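Local coordinates for galactose-1-phosphate uridylyltransferase (Pyrobaculum aerophilum str. IM2, PDB 6K9Z), which probably transfers a uridylyl group between UDP-glucose and galactose 1-phosphate, and binds zinc, an iron(III) ion and UDP, at residues N118-N127 / P139-P150; R210-L218 / L251-P259. The protein carries 1 engineered substitution. All coordinates share one frame; numbering follows the deposited sequence.

Contact 1: residues N118-N127 / P139-P150; sequences NAAYFLFFRN and PFSQIYILPVVP. Engineered in segment 139-150: Phe-140 (natural residue His). With UDP (uridine-5'-diphosphate), chain G.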
# COMPACT_ATOMS: atom_id res chain seq x y z
N ASN A 118 9.98 -22.10 -14.36
CA ASN A 118 10.51 -20.86 -13.71
C ASN A 118 9.39 -19.98 -13.15
O ASN A 118 9.73 -18.91 -12.52
CB ASN A 118 11.37 -20.05 -14.68
CG ASN A 118 12.68 -20.74 -14.97
OD1 ASN A 118 13.00 -21.09 -16.11
ND2 ASN A 118 13.44 -20.99 -13.92
N ALA A 119 8.11 -20.33 -13.36
CA ALA A 119 7.02 -19.40 -12.98
C ALA A 119 6.42 -19.85 -11.65
O ALA A 119 5.68 -20.86 -11.63
CB ALA A 119 6.01 -19.33 -14.10
N ALA A 120 6.65 -19.13 -10.57
CA ALA A 120 6.05 -19.39 -9.25
C ALA A 120 4.62 -18.84 -9.15
O ALA A 120 3.79 -19.37 -8.37
CB ALA A 120 6.91 -18.82 -8.15
N TYR A 121 4.30 -17.79 -9.90
CA TYR A 121 3.04 -17.04 -9.68
C TYR A 121 2.59 -16.37 -10.98
O TYR A 121 3.40 -15.81 -11.72
CB TYR A 121 3.18 -16.04 -8.52
CG TYR A 121 1.83 -15.76 -7.94
CD1 TYR A 121 1.28 -16.59 -6.98
CD2 TYR A 121 1.07 -14.68 -8.41
CE1 TYR A 121 0.02 -16.36 -6.48
CE2 TYR A 121 -0.21 -14.45 -7.92
CZ TYR A 121 -0.75 -15.32 -6.99
OH TYR A 121 -1.99 -15.14 -6.48
N PHE A 122 1.28 -16.39 -11.18
CA PHE A 122 0.61 -15.68 -12.29
C PHE A 122 -0.23 -14.59 -11.63
O PHE A 122 -1.28 -14.92 -11.03
CB PHE A 122 -0.19 -16.67 -13.13
CG PHE A 122 -0.82 -16.07 -14.37
CD1 PHE A 122 -2.04 -15.41 -14.28
CD2 PHE A 122 -0.26 -16.30 -15.62
CE1 PHE A 122 -2.66 -14.94 -15.44
CE2 PHE A 122 -0.90 -15.86 -16.77
CZ PHE A 122 -2.13 -15.20 -16.68
N LEU A 123 0.20 -13.33 -11.74
CA LEU A 123 -0.50 -12.19 -11.11
C LEU A 123 -1.24 -11.40 -12.22
O LEU A 123 -0.56 -10.71 -13.02
CB LEU A 123 0.47 -11.27 -10.38
CG LEU A 123 -0.20 -10.05 -9.72
CD1 LEU A 123 -1.06 -10.49 -8.53
CD2 LEU A 123 0.84 -9.05 -9.25
N PHE A 124 -2.57 -11.44 -12.22
CA PHE A 124 -3.44 -10.64 -13.12
C PHE A 124 -3.98 -9.44 -12.33
O PHE A 124 -4.54 -9.66 -11.24
CB PHE A 124 -4.57 -11.54 -13.62
CG PHE A 124 -5.59 -10.87 -14.46
CD1 PHE A 124 -5.24 -10.25 -15.63
CD2 PHE A 124 -6.94 -10.95 -14.16
CE1 PHE A 124 -6.16 -9.60 -16.41
CE2 PHE A 124 -7.89 -10.33 -14.97
CZ PHE A 124 -7.50 -9.64 -16.10
N PHE A 125 -3.84 -8.23 -12.86
CA PHE A 125 -4.34 -7.03 -12.17
C PHE A 125 -4.76 -5.99 -13.19
O PHE A 125 -4.41 -6.10 -14.35
CB PHE A 125 -3.34 -6.47 -11.15
CG PHE A 125 -2.07 -5.94 -11.72
CD1 PHE A 125 -1.03 -6.81 -12.02
CD2 PHE A 125 -1.92 -4.59 -11.98
CE1 PHE A 125 0.17 -6.32 -12.51
CE2 PHE A 125 -0.74 -4.10 -12.50
CZ PHE A 125 0.31 -4.96 -12.78
N ARG A 126 -5.57 -5.03 -12.71
CA ARG A 126 -6.07 -3.98 -13.59
C ARG A 126 -6.06 -2.70 -12.78
O ARG A 126 -6.64 -2.69 -11.70
CB ARG A 126 -7.44 -4.35 -14.13
CG ARG A 126 -7.95 -3.43 -15.24
CD ARG A 126 -9.36 -3.86 -15.73
NE ARG A 126 -9.62 -3.38 -17.07
CZ ARG A 126 -10.05 -2.14 -17.38
NH1 ARG A 126 -10.30 -1.24 -16.43
NH2 ARG A 126 -10.14 -1.77 -18.66
N ASN A 127 -5.48 -1.65 -13.34
CA ASN A 127 -5.58 -0.29 -12.76
C ASN A 127 -6.48 0.54 -13.67
O ASN A 127 -6.29 0.49 -14.89
CB ASN A 127 -4.21 0.38 -12.64
CG ASN A 127 -3.30 -0.40 -11.73
OD1 ASN A 127 -3.72 -0.75 -10.62
ND2 ASN A 127 -2.06 -0.62 -12.16
N PRO A 139 -8.58 0.44 -22.99
CA PRO A 139 -8.85 -0.56 -21.97
C PRO A 139 -7.79 -1.66 -22.02
O PRO A 139 -7.61 -2.30 -23.05
CB PRO A 139 -10.20 -1.17 -22.35
CG PRO A 139 -10.86 -0.07 -23.11
CD PRO A 139 -9.74 0.57 -23.90
N PHE A 140 -7.15 -1.89 -20.88
CA PHE A 140 -6.12 -2.95 -20.75
C PHE A 140 -5.99 -3.34 -19.28
O PHE A 140 -6.28 -2.55 -18.35
CB PHE A 140 -4.76 -2.54 -21.33
CG PHE A 140 -4.00 -1.58 -20.48
CD1 PHE A 140 -4.27 -0.23 -20.55
CD2 PHE A 140 -3.04 -2.01 -19.58
CE1 PHE A 140 -3.59 0.68 -19.75
CE2 PHE A 140 -2.37 -1.11 -18.77
CZ PHE A 140 -2.65 0.23 -18.85
N SER A 141 -5.43 -4.53 -19.12
CA SER A 141 -5.00 -5.08 -17.82
C SER A 141 -3.56 -5.64 -17.98
O SER A 141 -3.02 -5.59 -19.06
CB SER A 141 -6.03 -6.09 -17.31
OG SER A 141 -6.55 -6.90 -18.33
N GLN A 142 -3.02 -6.20 -16.92
CA GLN A 142 -1.61 -6.59 -16.88
C GLN A 142 -1.52 -8.00 -16.28
O GLN A 142 -2.30 -8.35 -15.41
CB GLN A 142 -0.76 -5.57 -16.10
CG GLN A 142 -0.65 -4.20 -16.78
CD GLN A 142 0.39 -3.33 -16.12
OE1 GLN A 142 1.61 -3.61 -16.13
NE2 GLN A 142 -0.09 -2.27 -15.54
N ILE A 143 -0.51 -8.72 -16.74
CA ILE A 143 -0.07 -9.98 -16.11
C ILE A 143 1.43 -9.89 -15.78
O ILE A 143 2.21 -9.55 -16.68
CB ILE A 143 -0.32 -11.17 -17.05
CG1 ILE A 143 -1.81 -11.37 -17.38
CG2 ILE A 143 0.27 -12.43 -16.41
CD1 ILE A 143 -2.06 -12.10 -18.68
N TYR A 144 1.82 -10.24 -14.55
CA TYR A 144 3.22 -10.53 -14.22
C TYR A 144 3.29 -12.02 -13.96
O TYR A 144 2.54 -12.52 -13.08
CB TYR A 144 3.70 -9.78 -12.99
CG TYR A 144 3.77 -8.27 -13.02
CD1 TYR A 144 3.81 -7.53 -14.20
CD2 TYR A 144 3.83 -7.58 -11.81
CE1 TYR A 144 3.90 -6.15 -14.18
CE2 TYR A 144 3.94 -6.19 -11.78
CZ TYR A 144 3.97 -5.48 -12.97
OH TYR A 144 4.05 -4.13 -12.98
N ILE A 145 4.14 -12.71 -14.68
CA ILE A 145 4.51 -14.11 -14.39
C ILE A 145 5.84 -14.01 -13.65
O ILE A 145 6.80 -13.52 -14.23
CB ILE A 145 4.60 -14.93 -15.71
CG1 ILE A 145 3.25 -14.93 -16.43
CG2 ILE A 145 5.03 -16.33 -15.40
CD1 ILE A 145 3.22 -15.57 -17.77
N LEU A 146 5.83 -14.39 -12.39
CA LEU A 146 6.92 -14.08 -11.46
C LEU A 146 7.62 -15.33 -10.94
O LEU A 146 6.99 -16.38 -10.76
CB LEU A 146 6.33 -13.33 -10.27
CG LEU A 146 5.63 -12.00 -10.59
CD1 LEU A 146 4.70 -11.65 -9.45
CD2 LEU A 146 6.66 -10.94 -10.87
N PRO A 147 8.88 -15.16 -10.51
CA PRO A 147 9.63 -16.24 -9.88
C PRO A 147 9.40 -16.35 -8.36
O PRO A 147 10.04 -17.20 -7.77
CB PRO A 147 11.09 -15.83 -10.16
CG PRO A 147 11.03 -14.32 -10.10
CD PRO A 147 9.69 -13.94 -10.67
N VAL A 148 8.57 -15.46 -7.79
CA VAL A 148 8.29 -15.33 -6.34
C VAL A 148 6.78 -15.22 -6.21
O VAL A 148 6.09 -14.79 -7.17
CB VAL A 148 8.98 -14.10 -5.71
CG1 VAL A 148 10.47 -14.26 -5.59
CG2 VAL A 148 8.63 -12.85 -6.46
N VAL A 149 6.28 -15.57 -5.05
CA VAL A 149 4.86 -15.34 -4.70
C VAL A 149 4.74 -13.92 -4.18
O VAL A 149 5.50 -13.48 -3.31
CB VAL A 149 4.37 -16.35 -3.66
CG1 VAL A 149 2.95 -16.06 -3.24
CG2 VAL A 149 4.51 -17.77 -4.17
N PRO A 150 3.81 -13.14 -4.71
CA PRO A 150 3.62 -11.79 -4.17
C PRO A 150 3.38 -11.77 -2.66
O PRO A 150 2.60 -12.60 -2.14
CB PRO A 150 2.37 -11.35 -4.90
CG PRO A 150 2.40 -12.09 -6.22
CD PRO A 150 2.94 -13.46 -5.85
N1 UDP G . 2.99 -0.05 -21.95
C2 UDP G . 3.50 -0.83 -23.00
N3 UDP G . 3.83 -0.27 -24.16
C4 UDP G . 3.72 1.03 -24.31
C5 UDP G . 3.26 1.84 -23.30
C6 UDP G . 2.91 1.25 -22.12
O2 UDP G . 3.62 -2.01 -22.94
O4 UDP G . 4.02 1.54 -25.37
C1' UDP G . 2.66 -0.58 -20.64
C2' UDP G . 3.67 0.15 -19.76
O2' UDP G . 5.04 -0.14 -19.92
C3' UDP G . 3.19 -0.15 -18.37
C4' UDP G . 1.73 -0.10 -18.54
O4' UDP G . 1.50 -0.12 -19.96
O3' UDP G . 3.61 -1.37 -17.86
C5' UDP G . 1.51 1.18 -17.76
O5' UDP G . 1.87 1.02 -16.36
PA UDP G . 3.31 0.96 -15.55
O1A UDP G . 4.38 1.86 -16.14
O2A UDP G . 2.97 1.49 -14.20
O3A UDP G . 3.72 -0.62 -15.51
PB UDP G . 5.03 -1.41 -15.21
O1B UDP G . 5.84 -0.94 -16.25
O2B UDP G . 4.71 -2.85 -15.25
O3B UDP G . 5.52 -0.97 -13.96
O HOH W 1 -4.15 -2.01 -15.88
O HOH W 2 -7.09 -0.20 -17.37
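Phe-125 and Tyr-144 meet edge to face, in a worked example of how an antiparallel hairpin carries a nucleotide site. Backbone bonds pair Tyr-121, Leu-123 and Phe-125 with Leu-146, Tyr-144 and Gln-142; at the Ala-120 end of the strand pair Ala-120 N and Tyr-121 N both donate to Leu-146 O, a classic beta bulge.

The Phe-125 ring turns its edge onto the middle of the Tyr-144 face, planes at 71° and centroids 5.0 Å apart. With chi1 at 65°, CG of Phe-125 sits between the backbone N and carbonyl carbon, and the ring swings over Gln-142, whose CB lies 3.9 Å from its centroid. CH-pi contacts also place Ile-143 CG2 over a face of Phe-122 and Pro-150 CD over Tyr-121, 3.5 Å from the ring centroid.

Among polar contacts, Tyr-144 OH donates to O2B of UDP (2.7 Å), in the plane of its own ring. A water bridges Asn-127 O and the backbone O of Phe-140, an engineered replacement for the histidine predicted to carry the UMP intermediate. Arg-126 NH2 forms a salt bridge with Glu-82 OE1, and Ser-141 OG is hydrogen-bonded to OE2 of the same residue.

Strand 76-81 flanks strand 140-146, and strand 247-252 flanks strand 121-128. Helix 96-114 covers Phe-122, Phe-124 and Ile-145; on the opposite face, the second subunit packs against Leu-123 and Leu-146.

Contact 2: residues R210-L218 / L251-P259; sequences RHRSLLTEL and LHQAPLPRP. With ZN (zinc ion), chain D; FE (Fe (III) ion), chain E.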
# COMPACT_ATOMS: atom_id res chain seq x y z
N ARG A 210 -18.07 -22.59 -5.77
CA ARG A 210 -17.31 -23.85 -5.71
C ARG A 210 -15.88 -23.51 -5.31
O ARG A 210 -15.39 -22.47 -5.74
CB ARG A 210 -17.43 -24.64 -7.01
CG ARG A 210 -18.72 -25.44 -7.08
CD ARG A 210 -18.73 -26.29 -8.34
NE ARG A 210 -19.10 -25.36 -9.40
CZ ARG A 210 -19.44 -25.68 -10.64
NH1 ARG A 210 -19.78 -24.72 -11.49
NH2 ARG A 210 -19.44 -26.96 -11.02
N HIS A 211 -15.28 -24.35 -4.48
CA HIS A 211 -13.85 -24.16 -4.11
C HIS A 211 -13.02 -24.33 -5.37
O HIS A 211 -12.95 -25.46 -5.92
CB HIS A 211 -13.39 -25.13 -3.01
CG HIS A 211 -11.97 -24.90 -2.60
ND1 HIS A 211 -11.61 -24.05 -1.54
CD2 HIS A 211 -10.82 -25.39 -3.13
CE1 HIS A 211 -10.27 -24.11 -1.42
NE2 HIS A 211 -9.77 -24.90 -2.39
N ARG A 212 -12.42 -23.24 -5.84
CA ARG A 212 -11.43 -23.24 -6.93
C ARG A 212 -10.24 -22.43 -6.43
O ARG A 212 -10.50 -21.39 -5.78
CB ARG A 212 -12.00 -22.54 -8.14
CG ARG A 212 -13.34 -23.11 -8.63
CD ARG A 212 -13.20 -24.45 -9.20
NE ARG A 212 -14.41 -24.85 -9.94
CZ ARG A 212 -14.66 -26.10 -10.30
NH1 ARG A 212 -13.85 -27.06 -9.91
NH2 ARG A 212 -15.75 -26.40 -10.98
N SER A 213 -9.02 -22.86 -6.74
CA SER A 213 -7.82 -22.09 -6.32
C SER A 213 -7.01 -21.55 -7.50
O SER A 213 -6.16 -20.64 -7.23
CB SER A 213 -6.95 -22.93 -5.40
OG SER A 213 -6.68 -24.19 -5.97
N LEU A 214 -7.18 -22.06 -8.72
CA LEU A 214 -6.50 -21.54 -9.92
C LEU A 214 -7.56 -21.12 -10.92
O LEU A 214 -8.56 -21.81 -11.08
CB LEU A 214 -5.55 -22.56 -10.57
CG LEU A 214 -4.35 -23.01 -9.76
CD1 LEU A 214 -3.69 -24.18 -10.49
CD2 LEU A 214 -3.36 -21.89 -9.50
N LEU A 215 -7.30 -20.01 -11.63
CA LEU A 215 -8.17 -19.53 -12.71
C LEU A 215 -8.39 -20.65 -13.73
O LEU A 215 -9.44 -20.70 -14.39
CB LEU A 215 -7.49 -18.30 -13.35
CG LEU A 215 -8.29 -17.58 -14.43
CD1 LEU A 215 -9.48 -16.85 -13.83
CD2 LEU A 215 -7.39 -16.61 -15.17
N THR A 216 -7.38 -21.48 -13.92
CA THR A 216 -7.40 -22.55 -14.95
C THR A 216 -8.30 -23.71 -14.54
O THR A 216 -8.59 -24.54 -15.43
CB THR A 216 -5.96 -23.00 -15.25
OG1 THR A 216 -5.34 -23.28 -14.00
CG2 THR A 216 -5.19 -21.91 -15.95
N GLU A 217 -8.78 -23.76 -13.31
CA GLU A 217 -9.76 -24.78 -12.89
C GLU A 217 -11.16 -24.38 -13.31
O GLU A 217 -12.05 -25.26 -13.22
CB GLU A 217 -9.79 -24.96 -11.39
CG GLU A 217 -8.59 -25.65 -10.80
CD GLU A 217 -8.71 -25.63 -9.29
OE1 GLU A 217 -8.56 -24.56 -8.73
OE2 GLU A 217 -9.09 -26.68 -8.70
N LEU A 218 -11.39 -23.15 -13.74
CA LEU A 218 -12.78 -22.69 -13.94
C LEU A 218 -13.39 -23.30 -15.21
O LEU A 218 -12.76 -23.31 -16.27
CB LEU A 218 -12.89 -21.15 -13.99
CG LEU A 218 -12.48 -20.39 -12.74
CD1 LEU A 218 -12.60 -18.91 -13.07
CD2 LEU A 218 -13.33 -20.75 -11.57
N LEU A 251 -6.40 -10.36 -8.93
CA LEU A 251 -6.76 -11.78 -8.77
C LEU A 251 -5.83 -12.42 -7.75
O LEU A 251 -4.63 -12.53 -8.02
CB LEU A 251 -6.63 -12.50 -10.11
CG LEU A 251 -6.83 -14.02 -10.06
CD1 LEU A 251 -8.16 -14.34 -9.36
CD2 LEU A 251 -6.79 -14.61 -11.47
N HIS A 252 -6.37 -12.85 -6.63
CA HIS A 252 -5.65 -13.61 -5.57
C HIS A 252 -5.95 -15.08 -5.87
O HIS A 252 -7.11 -15.48 -5.69
CB HIS A 252 -6.15 -13.16 -4.21
CG HIS A 252 -5.59 -11.85 -3.79
ND1 HIS A 252 -5.91 -11.28 -2.57
CD2 HIS A 252 -4.67 -11.07 -4.39
CE1 HIS A 252 -5.21 -10.15 -2.46
NE2 HIS A 252 -4.45 -9.97 -3.55
N GLN A 253 -4.93 -15.82 -6.31
CA GLN A 253 -5.09 -17.27 -6.55
C GLN A 253 -3.90 -18.00 -5.95
O GLN A 253 -2.92 -17.40 -5.51
CB GLN A 253 -5.31 -17.53 -8.04
CG GLN A 253 -4.12 -17.21 -8.91
CD GLN A 253 -4.33 -17.64 -10.34
OE1 GLN A 253 -4.92 -18.68 -10.59
NE2 GLN A 253 -3.84 -16.88 -11.29
N ALA A 254 -3.95 -19.31 -5.99
CA ALA A 254 -2.81 -20.14 -5.61
C ALA A 254 -1.59 -19.84 -6.48
O ALA A 254 -1.65 -19.51 -7.68
CB ALA A 254 -3.15 -21.59 -5.72
N PRO A 255 -0.41 -20.13 -5.92
CA PRO A 255 0.78 -20.19 -6.74
C PRO A 255 0.64 -21.26 -7.82
O PRO A 255 -0.14 -22.22 -7.63
CB PRO A 255 1.92 -20.52 -5.80
CG PRO A 255 1.31 -20.27 -4.41
CD PRO A 255 -0.18 -20.59 -4.53
N LEU A 256 1.46 -21.15 -8.87
CA LEU A 256 1.55 -22.19 -9.91
C LEU A 256 2.36 -23.34 -9.33
O LEU A 256 3.27 -23.13 -8.52
CB LEU A 256 2.21 -21.59 -11.15
CG LEU A 256 1.52 -20.34 -11.66
CD1 LEU A 256 2.09 -19.96 -13.01
CD2 LEU A 256 0.00 -20.51 -11.75
N PRO A 257 2.14 -24.58 -9.81
CA PRO A 257 1.15 -24.89 -10.84
C PRO A 257 -0.05 -25.70 -10.33
O PRO A 257 -0.81 -26.17 -11.20
CB PRO A 257 1.94 -25.82 -11.77
CG PRO A 257 2.78 -26.59 -10.78
CD PRO A 257 3.06 -25.69 -9.59
N ARG A 258 -0.19 -25.87 -9.01
CA ARG A 258 -1.15 -26.90 -8.50
C ARG A 258 -2.23 -26.32 -7.60
O ARG A 258 -2.00 -25.48 -6.71
CB ARG A 258 -0.45 -28.11 -7.88
CG ARG A 258 0.13 -27.95 -6.49
CD ARG A 258 0.88 -29.23 -6.09
NE ARG A 258 2.00 -29.54 -7.00
CZ ARG A 258 3.16 -28.91 -7.00
NH1 ARG A 258 3.39 -27.96 -6.12
NH2 ARG A 258 4.12 -29.22 -7.85
N PRO A 259 -3.48 -26.79 -7.84
CA PRO A 259 -4.58 -26.49 -6.95
C PRO A 259 -4.22 -26.71 -5.47
O PRO A 259 -3.45 -27.64 -5.12
CB PRO A 259 -5.70 -27.39 -7.42
CG PRO A 259 -5.41 -27.60 -8.90
CD PRO A 259 -3.90 -27.57 -9.00
ZN ZN D . -12.70 -22.73 -0.35
FE FE E . -7.24 -11.82 -0.86
O HOH W 3 -8.40 -11.92 1.05
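Gln-253 has CG between its backbone N and carbonyl carbon (chi1 67°) and an extended chain beyond, which carries OE1 to Leu-215 N; Leu-214, with CG anti to its own carbonyl carbon (chi1 -64°), spreads both methyls against segment 251-259. The setting is the C-terminal, HIT-related half of the transferase, where the loop leading to helix 220-240 meets the chain leaving strand 247-252.

Two nearly straight hydrogen bonds cross here. Ala-254 N donates to Ser-213 O, while Leu-215 N reaches Gln-253 OE1 at 2.9 Å, tilted 29° from the amide plane; the amide also has Gln-110 of helix 96-114 as a polar partner. Around them the branches of Leu-214 divide the work: CD2 lies against Ala-254 CB (3.8 Å), CD1 against Pro-259 CD.

Glu-217 OE1 accepts from both Ser-213 N and Leu-214 N, the second through its anti lone pair. The carboxylate also lies against the Pro-259 ring, with Glu-217 OE2 3.7 Å from Pro-259 CB. With an alanine here, the N-H groups of Ser-213 and Leu-214 would probably lose this acceptor and a gap would open beside Pro-259.

Each segment also carries a metal ligand outside this packing: His-211 joins Cys-170, Cys-173 and His-264 at zinc, and His-252 joins Glu-156, His-266 and Glu-268 at iron. Ser-213 OG, hydrogen-bonded to Thr-260 N, lies 3.3 Å from Pro-259 CA.

How the contacts relate
Contact 1 is core: two neighbouring strands of the N-terminal half, paired through regular backbone bonds, one edge-to-face aromatic pair and several CH-pi contacts, with the nucleotide at one side. Contact 2 is only partly buried, joins loop to strand end in the C-terminal half, and relies on two cross-segment hydrogen bonds, an amide side chain and leucine packing, with metal ligands on its margins. One sheet can thus change its chemistry along its course. Strands 121-128 and 247-252 are neighbours, bringing the contacts together: Tyr-121 OH lies 2.6 Å from Gln-253 O, and Ala-120 O probably accepts from Leu-256 N. Helix 96-114 touches side chains of both.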